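Local atomic coordinates of aminoglycoside-O-phosphotransferase VIII (Streptomyces rimosus, PDB entry 4H05), a protein that probably transfers a phosphate group from ATP to the 3'-hydroxyl of aminoglycoside antibiotics such as kanamycin, a modification that confers antibiotic resistance. Residues F133-A138 and V211-R216; G189-D194 and H220-L225. All coordinates share one frame; numbering follows the deposited sequence.

Interaction 1: F133-A138 and V211-R216; sequences FDRSLA and VGRVGR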
ATOM      1  N   PHE A 133     -15.241  -3.455   0.655  1.00 26.22           N
ATOM      2  CA  PHE A 133     -14.118  -4.234   1.150  1.00 25.65           C
ATOM      3  C   PHE A 133     -13.997  -3.845   2.577  1.00 25.01           C
ATOM      4  O   PHE A 133     -14.121  -2.700   2.865  1.00 25.20           O
ATOM      5  CB  PHE A 133     -12.855  -3.936   0.356  1.00 22.67           C
ATOM      6  CG  PHE A 133     -13.037  -4.117  -1.115  1.00 21.00           C
ATOM      7  CD1 PHE A 133     -13.199  -5.387  -1.649  1.00 20.59           C
ATOM      8  CD2 PHE A 133     -13.153  -3.014  -1.942  1.00 19.85           C
ATOM      9  CE1 PHE A 133     -13.436  -5.550  -2.976  1.00 21.35           C
ATOM     10  CE2 PHE A 133     -13.435  -3.154  -3.266  1.00 19.01           C
ATOM     11  CZ  PHE A 133     -13.575  -4.417  -3.795  1.00 23.23           C
ATOM     12  N   ASP A 134     -13.681  -4.796   3.433  1.00 24.38           N
ATOM     13  CA  ASP A 134     -13.564  -4.584   4.851  1.00 25.79           C
ATOM     14  C   ASP A 134     -12.084  -4.842   5.211  1.00 27.96           C
ATOM     15  O   ASP A 134     -11.594  -5.941   5.036  1.00 24.41           O
ATOM     16  CB  ASP A 134     -14.432  -5.697   5.550  1.00 26.81           C
ATOM     17  CG  ASP A 134     -14.653  -5.464   7.017  1.00 27.31           C
ATOM     18  OD1 ASP A 134     -14.172  -4.479   7.599  1.00 30.31           O
ATOM     19  OD2 ASP A 134     -15.337  -6.304   7.617  1.00 34.02           O
ATOM     20  N   ARG A 135     -11.384  -3.858   5.776  1.00 29.82           N
ATOM     21  CA  ARG A 135     -10.126  -4.101   6.422  1.00 26.04           C
ATOM     22  C   ARG A 135     -10.097  -3.571   7.875  1.00 27.44           C
ATOM     23  O   ARG A 135      -9.072  -3.002   8.363  1.00 26.73           O
ATOM     24  CB  ARG A 135      -9.005  -3.452   5.592  1.00 30.00           C
ATOM     25  CG  ARG A 135      -7.655  -4.165   5.793  1.00 27.48           C
ATOM     26  CD  ARG A 135      -6.547  -3.149   6.130  1.00 29.04           C
ATOM     27  NE  ARG A 135      -5.302  -3.883   6.383  1.00 29.65           N
ATOM     28  CZ  ARG A 135      -4.213  -3.388   6.962  1.00 28.32           C
ATOM     29  NH1 ARG A 135      -4.141  -2.130   7.353  1.00 30.01           N
ATOM     30  NH2 ARG A 135      -3.188  -4.181   7.178  1.00 27.98           N
ATOM     31  N   SER A 136     -11.214  -3.726   8.584  1.00 26.13           N
ATOM     32  CA  SER A 136     -11.315  -3.202   9.936  1.00 24.34           C
ATOM     33  C   SER A 136     -10.597  -4.089  10.926  1.00 27.46           C
ATOM     34  O   SER A 136     -10.067  -5.134  10.550  1.00 29.90           O
ATOM     35  CB  SER A 136     -12.774  -3.055  10.349  1.00 26.57           C
ATOM     36  OG  SER A 136     -13.405  -4.278  10.246  1.00 25.73           O
ATOM     37  N   LEU A 137     -10.559  -3.660  12.190  1.00 28.47           N
ATOM     38  CA  LEU A 137      -9.906  -4.452  13.270  1.00 32.47           C
ATOM     39  C   LEU A 137     -10.488  -5.843  13.447  1.00 32.16           C
ATOM     40  O   LEU A 137      -9.708  -6.792  13.827  1.00 30.20           O
ATOM     41  CB  LEU A 137     -10.012  -3.741  14.595  1.00 31.14           C
ATOM     42  CG  LEU A 137      -9.281  -2.388  14.662  1.00 31.51           C
ATOM     43  CD1 LEU A 137      -9.783  -1.592  15.854  1.00 31.16           C
ATOM     44  CD2 LEU A 137      -7.778  -2.594  14.704  1.00 28.15           C
ATOM     45  N   ALA A 138     -11.799  -6.015  13.157  1.00 28.52           N
ATOM     46  CA  ALA A 138     -12.354  -7.453  13.105  1.00 32.73           C
ATOM     47  C   ALA A 138     -11.641  -8.325  12.077  1.00 30.41           C
ATOM     48  O   ALA A 138     -11.497  -9.532  12.254  1.00 36.56           O
ATOM     49  CB  ALA A 138     -13.902  -7.546  12.940  1.00 32.88           C
ATOM     50  N   VAL A 211      -3.026  -1.726  -3.823  1.00 23.77           N
ATOM     51  CA  VAL A 211      -4.318  -1.466  -3.188  1.00 19.35           C
ATOM     52  C   VAL A 211      -4.892  -2.732  -2.606  1.00 22.59           C
ATOM     53  O   VAL A 211      -6.048  -2.834  -2.303  1.00 28.11           O
ATOM     54  CB  VAL A 211      -5.224  -0.738  -4.204  1.00 20.35           C
ATOM     55  CG1 VAL A 211      -4.509   0.560  -4.708  1.00 18.75           C
ATOM     56  CG2 VAL A 211      -5.591  -1.553  -5.483  1.00 19.89           C
ATOM     57  N   GLY A 212      -4.053  -3.720  -2.388  1.00 22.32           N
ATOM     58  CA  GLY A 212      -4.530  -5.009  -1.968  1.00 22.29           C
ATOM     59  C   GLY A 212      -5.244  -4.963  -0.634  1.00 23.44           C
ATOM     60  O   GLY A 212      -6.120  -5.855  -0.374  1.00 21.07           O
ATOM     61  N   ARG A 213      -4.913  -3.964   0.213  1.00 20.89           N
ATOM     62  CA  ARG A 213      -5.579  -3.847   1.540  1.00 20.55           C
ATOM     63  C   ARG A 213      -6.670  -2.832   1.640  1.00 23.03           C
ATOM     64  O   ARG A 213      -7.144  -2.490   2.774  1.00 23.37           O
ATOM     65  CB  ARG A 213      -4.546  -3.465   2.611  1.00 22.22           C
ATOM     66  CG  ARG A 213      -3.378  -4.410   2.808  1.00 24.23           C
ATOM     67  CD  ARG A 213      -2.416  -3.769   3.823  1.00 24.68           C
ATOM     68  NE  ARG A 213      -1.140  -4.479   3.873  1.00 27.70           N
ATOM     69  CZ  ARG A 213      -0.000  -4.083   4.459  1.00 32.80           C
ATOM     70  NH1 ARG A 213       1.026  -4.916   4.413  1.00 30.45           N
ATOM     71  NH2 ARG A 213       0.168  -2.859   5.055  1.00 32.96           N
ATOM     72  N   VAL A 214      -7.067  -2.272   0.496  1.00 24.82           N
ATOM     73  CA  VAL A 214      -8.146  -1.333   0.488  1.00 22.31           C
ATOM     74  C   VAL A 214      -9.356  -1.925   1.199  1.00 22.27           C
ATOM     75  O   VAL A 214      -9.697  -3.068   1.030  1.00 25.09           O
ATOM     76  CB  VAL A 214      -8.506  -0.835  -0.945  1.00 21.79           C
ATOM     77  CG1 VAL A 214      -9.858  -0.204  -0.982  1.00 21.71           C
ATOM     78  CG2 VAL A 214      -7.540   0.249  -1.359  1.00 22.75           C
ATOM     79  N   GLY A 215     -10.067  -1.091   1.935  1.00 22.97           N
ATOM     80  CA  GLY A 215     -11.186  -1.519   2.713  1.00 24.97           C
ATOM     81  C   GLY A 215     -11.439  -0.488   3.787  1.00 29.32           C
ATOM     82  O   GLY A 215     -10.581   0.420   4.086  1.00 23.29           O
ATOM     83  N   ARG A 216     -12.598  -0.617   4.402  1.00 29.96           N
ATOM     84  CA  ARG A 216     -12.865   0.227   5.533  1.00 28.96           C
ATOM     85  C   ARG A 216     -12.019  -0.111   6.766  1.00 26.28           C
ATOM     86  O   ARG A 216     -11.739  -1.299   7.116  1.00 23.04           O
ATOM     87  CB  ARG A 216     -14.346   0.322   5.815  1.00 35.63           C
ATOM     88  CG  ARG A 216     -15.063  -0.919   6.166  1.00 44.17           C
ATOM     89  CD  ARG A 216     -16.528  -0.897   5.646  1.00 51.96           C
ATOM     90  NE  ARG A 216     -17.026  -2.271   5.667  1.00 52.06           N
ATOM     91  CZ  ARG A 216     -17.156  -2.951   6.797  1.00 51.58           C
ATOM     92  NH1 ARG A 216     -16.899  -2.353   7.970  1.00 46.74           N
ATOM     93  NH2 ARG A 216     -17.537  -4.224   6.764  1.00 55.43           N
TER
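Phe133 O and Arg135 N pair with the backbone N and O of Arg216; the loop leading into helix 137-150 thereby forms a single beta bridge, Asp134 with Arg216, at the edge of strand 215-218 in the kinase-like fold of the aminoglycoside phosphotransferases. Arg216 N gives its hydrogen to Phe133 O at 3.0 Å (158° at the hydrogen), and Arg216 O accepts from Arg135 N at 2.9 Å, along a more bent path (134°). Gly215 CA lies 3.2 Å from Phe133 O, a CA-H...O contact beside the Arg216 N bond, to the same oxygen; the backbone of Gly215 also bonds to Cys187, tying strand 215-218 to strand 184-187. Val214 O accepts from Arg64 NE, with Phe133 CB packed against that oxygen at 3.3 Å.

Asp134 has work for both oxygens. With CG anti to the backbone N, its carboxylate turns toward the following residues, where OD1 accepts from Ser136 N, closing an Asx turn, and from Ser136 OG at 2.8 Å. Both donors come from the same face; Ser136 also N-caps helix 137-150. The carboxylate stacks on the Arg216 guanidinium, the planes 22° apart. OD2 lies 3.1 Å from Arg216 NH2 but well out of the guanidinium plane, with no N-H pointing at it, a salt bridge of charge alone.

Arg135 and Arg213 run side by side with nearly parallel guanidiniums. The like charges are probably eased by Asp270, which pairs with Arg213 NH2, and by the Phe273 ring, a cation-pi partner of Arg135. Arg213 CD sits over one face of the Arg135 guanidinium, 3.5 Å from NH2.

Interaction 2: G189-D194 and H220-L225; sequences GDLCPD and HSDLAL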
ATOM      1  N   GLY A 189      -4.466   1.292   3.151  1.00 23.73           N
ATOM      2  CA  GLY A 189      -3.969   0.306   4.102  1.00 24.32           C
ATOM      3  C   GLY A 189      -2.501  -0.039   4.040  1.00 27.07           C
ATOM      4  O   GLY A 189      -1.992  -0.783   4.918  1.00 24.19           O
ATOM      5  N   ASP A 190      -1.846   0.407   2.968  1.00 27.35           N
ATOM      6  CA  ASP A 190      -0.385   0.478   2.925  1.00 24.45           C
ATOM      7  C   ASP A 190       0.045   1.782   2.210  1.00 23.93           C
ATOM      8  O   ASP A 190       0.794   1.767   1.211  1.00 25.02           O
ATOM      9  CB  ASP A 190       0.201  -0.770   2.286  1.00 27.98           C
ATOM     10  CG  ASP A 190       1.712  -0.851   2.440  1.00 30.48           C
ATOM     11  OD1 ASP A 190       2.281  -1.666   1.781  1.00 36.15           O
ATOM     12  OD2 ASP A 190       2.326  -0.063   3.171  1.00 35.38           O
ATOM     13  N   LEU A 191      -0.377   2.920   2.797  1.00 23.61           N
ATOM     14  CA  LEU A 191      -0.226   4.203   2.157  1.00 24.86           C
ATOM     15  C   LEU A 191       1.139   4.769   2.487  1.00 27.72           C
ATOM     16  O   LEU A 191       1.310   5.583   3.388  1.00 33.18           O
ATOM     17  CB  LEU A 191      -1.288   5.172   2.575  1.00 24.80           C
ATOM     18  CG  LEU A 191      -1.390   6.545   1.887  1.00 27.01           C
ATOM     19  CD1 LEU A 191      -1.830   6.417   0.465  1.00 24.44           C
ATOM     20  CD2 LEU A 191      -2.327   7.529   2.631  1.00 23.20           C
ATOM     21  N   CYS A 192       2.099   4.340   1.715  1.00 28.60           N
ATOM     22  CA  CYS A 192       3.446   4.716   1.883  1.00 29.66           C
ATOM     23  C   CYS A 192       3.775   5.424   0.576  1.00 30.63           C
ATOM     24  O   CYS A 192       3.154   5.177  -0.451  1.00 31.62           O
ATOM     25  CB  CYS A 192       4.331   3.512   2.137  0.50 33.86           C
ATOM     26  SG  CYS A 192       4.020   2.093   1.088  0.50 41.00           S
ATOM     27  N   PRO A 193       4.795   6.262   0.585  1.00 32.34           N
ATOM     28  CA  PRO A 193       5.124   7.043  -0.597  1.00 35.42           C
ATOM     29  C   PRO A 193       5.493   6.152  -1.808  1.00 31.87           C
ATOM     30  O   PRO A 193       5.344   6.530  -2.946  1.00 28.84           O
ATOM     31  CB  PRO A 193       6.281   7.910  -0.105  1.00 36.75           C
ATOM     32  CG  PRO A 193       6.105   7.947   1.395  1.00 35.03           C
ATOM     33  CD  PRO A 193       5.726   6.538   1.682  1.00 32.21           C
ATOM     34  N   ASP A 194       5.925   4.961  -1.524  1.00 30.71           N
ATOM     35  CA  ASP A 194       6.131   3.957  -2.501  1.00 33.98           C
ATOM     36  C   ASP A 194       4.942   3.632  -3.343  1.00 27.76           C
ATOM     37  O   ASP A 194       5.101   3.376  -4.455  1.00 28.58           O
ATOM     38  CB  ASP A 194       6.669   2.674  -1.822  1.00 42.89           C
ATOM     39  CG  ASP A 194       8.137   2.528  -2.043  1.00 49.80           C
ATOM     40  OD1 ASP A 194       8.530   2.723  -3.213  1.00 58.78           O
ATOM     41  OD2 ASP A 194       8.906   2.317  -1.083  1.00 66.40           O
ATOM     42  N   HIS A 220      -6.827   6.414  10.732  1.00 23.59           N
ATOM     43  CA  HIS A 220      -5.432   6.387  11.264  1.00 22.18           C
ATOM     44  C   HIS A 220      -4.637   5.245  10.694  1.00 22.64           C
ATOM     45  O   HIS A 220      -3.385   5.234  10.695  1.00 22.58           O
ATOM     46  CB  HIS A 220      -5.413   6.433  12.812  1.00 23.45           C
ATOM     47  CG  HIS A 220      -5.952   7.726  13.378  1.00 22.92           C
ATOM     48  ND1 HIS A 220      -5.132   8.733  13.798  1.00 28.54           N
ATOM     49  CD2 HIS A 220      -7.221   8.201  13.491  1.00 22.30           C
ATOM     50  CE1 HIS A 220      -5.877   9.787  14.161  1.00 24.87           C
ATOM     51  NE2 HIS A 220      -7.147   9.446  14.026  1.00 26.63           N
ATOM     52  N   SER A 221      -5.296   4.243  10.130  1.00 22.23           N
ATOM     53  CA  SER A 221      -4.475   3.187   9.480  1.00 22.40           C
ATOM     54  C   SER A 221      -3.679   3.731   8.300  1.00 21.31           C
ATOM     55  O   SER A 221      -2.692   3.108   7.879  1.00 21.14           O
ATOM     56  CB  SER A 221      -5.378   2.045   8.953  1.00 24.12           C
ATOM     57  OG  SER A 221      -6.383   2.616   8.120  1.00 27.16           O
ATOM     58  N   ASP A 222      -4.187   4.785   7.661  1.00 20.06           N
ATOM     59  CA  ASP A 222      -3.481   5.424   6.535  1.00 21.54           C
ATOM     60  C   ASP A 222      -2.520   6.502   7.028  1.00 22.71           C
ATOM     61  O   ASP A 222      -1.331   6.590   6.584  1.00 19.99           O
ATOM     62  CB  ASP A 222      -4.447   5.996   5.507  1.00 21.57           C
ATOM     63  CG  ASP A 222      -5.006   4.957   4.533  1.00 22.25           C
ATOM     64  OD1 ASP A 222      -4.518   3.830   4.450  1.00 19.31           O
ATOM     65  OD2 ASP A 222      -6.009   5.290   3.894  1.00 22.43           O
ATOM     66  N   LEU A 223      -3.016   7.303   7.980  1.00 25.34           N
ATOM     67  CA  LEU A 223      -2.199   8.370   8.568  1.00 26.66           C
ATOM     68  C   LEU A 223      -0.905   7.860   9.194  1.00 28.95           C
ATOM     69  O   LEU A 223       0.135   8.514   9.083  1.00 31.64           O
ATOM     70  CB  LEU A 223      -3.021   9.133   9.593  1.00 27.33           C
ATOM     71  CG  LEU A 223      -4.174   9.959   8.998  1.00 27.99           C
ATOM     72  CD1 LEU A 223      -5.115  10.564  10.028  1.00 29.23           C
ATOM     73  CD2 LEU A 223      -3.578  11.013   8.072  1.00 25.18           C
ATOM     74  N   ALA A 224      -0.988   6.709   9.884  1.00 30.60           N
ATOM     75  CA  ALA A 224       0.120   6.153  10.622  1.00 25.65           C
ATOM     76  C   ALA A 224       1.247   5.887   9.668  1.00 28.72           C
ATOM     77  O   ALA A 224       2.403   6.257   9.930  1.00 24.62           O
ATOM     78  CB  ALA A 224      -0.292   4.861  11.371  1.00 24.65           C
ATOM     79  N   LEU A 225       0.935   5.254   8.524  1.00 27.05           N
ATOM     80  CA  LEU A 225       2.019   4.765   7.717  1.00 27.44           C
ATOM     81  C   LEU A 225       2.571   5.878   6.897  1.00 26.93           C
ATOM     82  O   LEU A 225       3.723   5.953   6.701  1.00 28.36           O
ATOM     83  CB  LEU A 225       1.620   3.621   6.777  1.00 25.91           C
ATOM     84  CG  LEU A 225       0.860   2.384   7.286  1.00 28.35           C
ATOM     85  CD1 LEU A 225       1.124   1.191   6.365  1.00 25.49           C
ATOM     86  CD2 LEU A 225       1.006   2.077   8.760  1.00 25.39           C
TER
HETATM   87  O   HOH W   1      -2.479   0.103   7.540  1.00 27.17           O
HETATM   88  O   HOH W   2      -2.208   2.790   5.275  1.00 23.23           O
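Asp222 reaches from helix 220-230 to Gly189 at the start of the catalytic loop, the segment that in this kinase-like family carries the predicted proton acceptor, here Asp190. Asp222 CB packs against Leu191 CD2 at 3.9 Å, the two side chains crossing at about a right angle. CG stands beside the backbone N of its own residue, anti to the carbonyl carbon (chi1 -81°), which swings the carboxylate toward Gly189. At the tip the oxygens divide the labour. OD1 takes the Gly189 N-H on its syn lone pair at 2.9 Å, the bond 156° at the hydrogen, and accepts a second hydrogen from water 2. OD2 turns to His124 NE2 and to the backbone N of His188, the residue just before the loop segment.

Water 2 accepts from Leu191 N at 3.1 Å and donates to Ser221 O as well as to OD1, while water 1 links Gly189 O to the same Ser221 O. The loop backbone is thus bonded to the first turn of the helix both directly and through water.

One helical turn further on, Leu225 supplies the apolar side. Its CD1 comes to 3.6 Å from Asp190 OD2, and Leu225 CB lies 3.9 Å from the carbonyl O of Leu191, the central residue of an inverse gamma turn.

Two backbone N-H groups, an imidazole and a water meet the buried carboxylate, which probably offsets much of the cost of burying its charge; as a second-shell residue, Asp222 probably helps to position the loop carrying Asp190, the predicted proton acceptor.

How the interactions relate
Followed from the N terminus, the chain enters interaction 1 at 133-138, which runs into the start of helix 137-150, and passes through that helix, helix 167-177 and strand 184-187 before 189-194 opens interaction 2. After strands 196-198 and 205-208 comes 211-216, which closes the loop of interaction 1; helix 220-230 follows directly and closes that of interaction 2. The two loops therefore cross, their segments alternating, with centres about 12 Å apart. They also meet: Arg213 NH2 of interaction 1 lies 3.0 Å from Gly189 O of interaction 2, a probable hydrogen bond. Together they join the approach to helix 137-150, strand 215-218, the catalytic loop and helix 220-230.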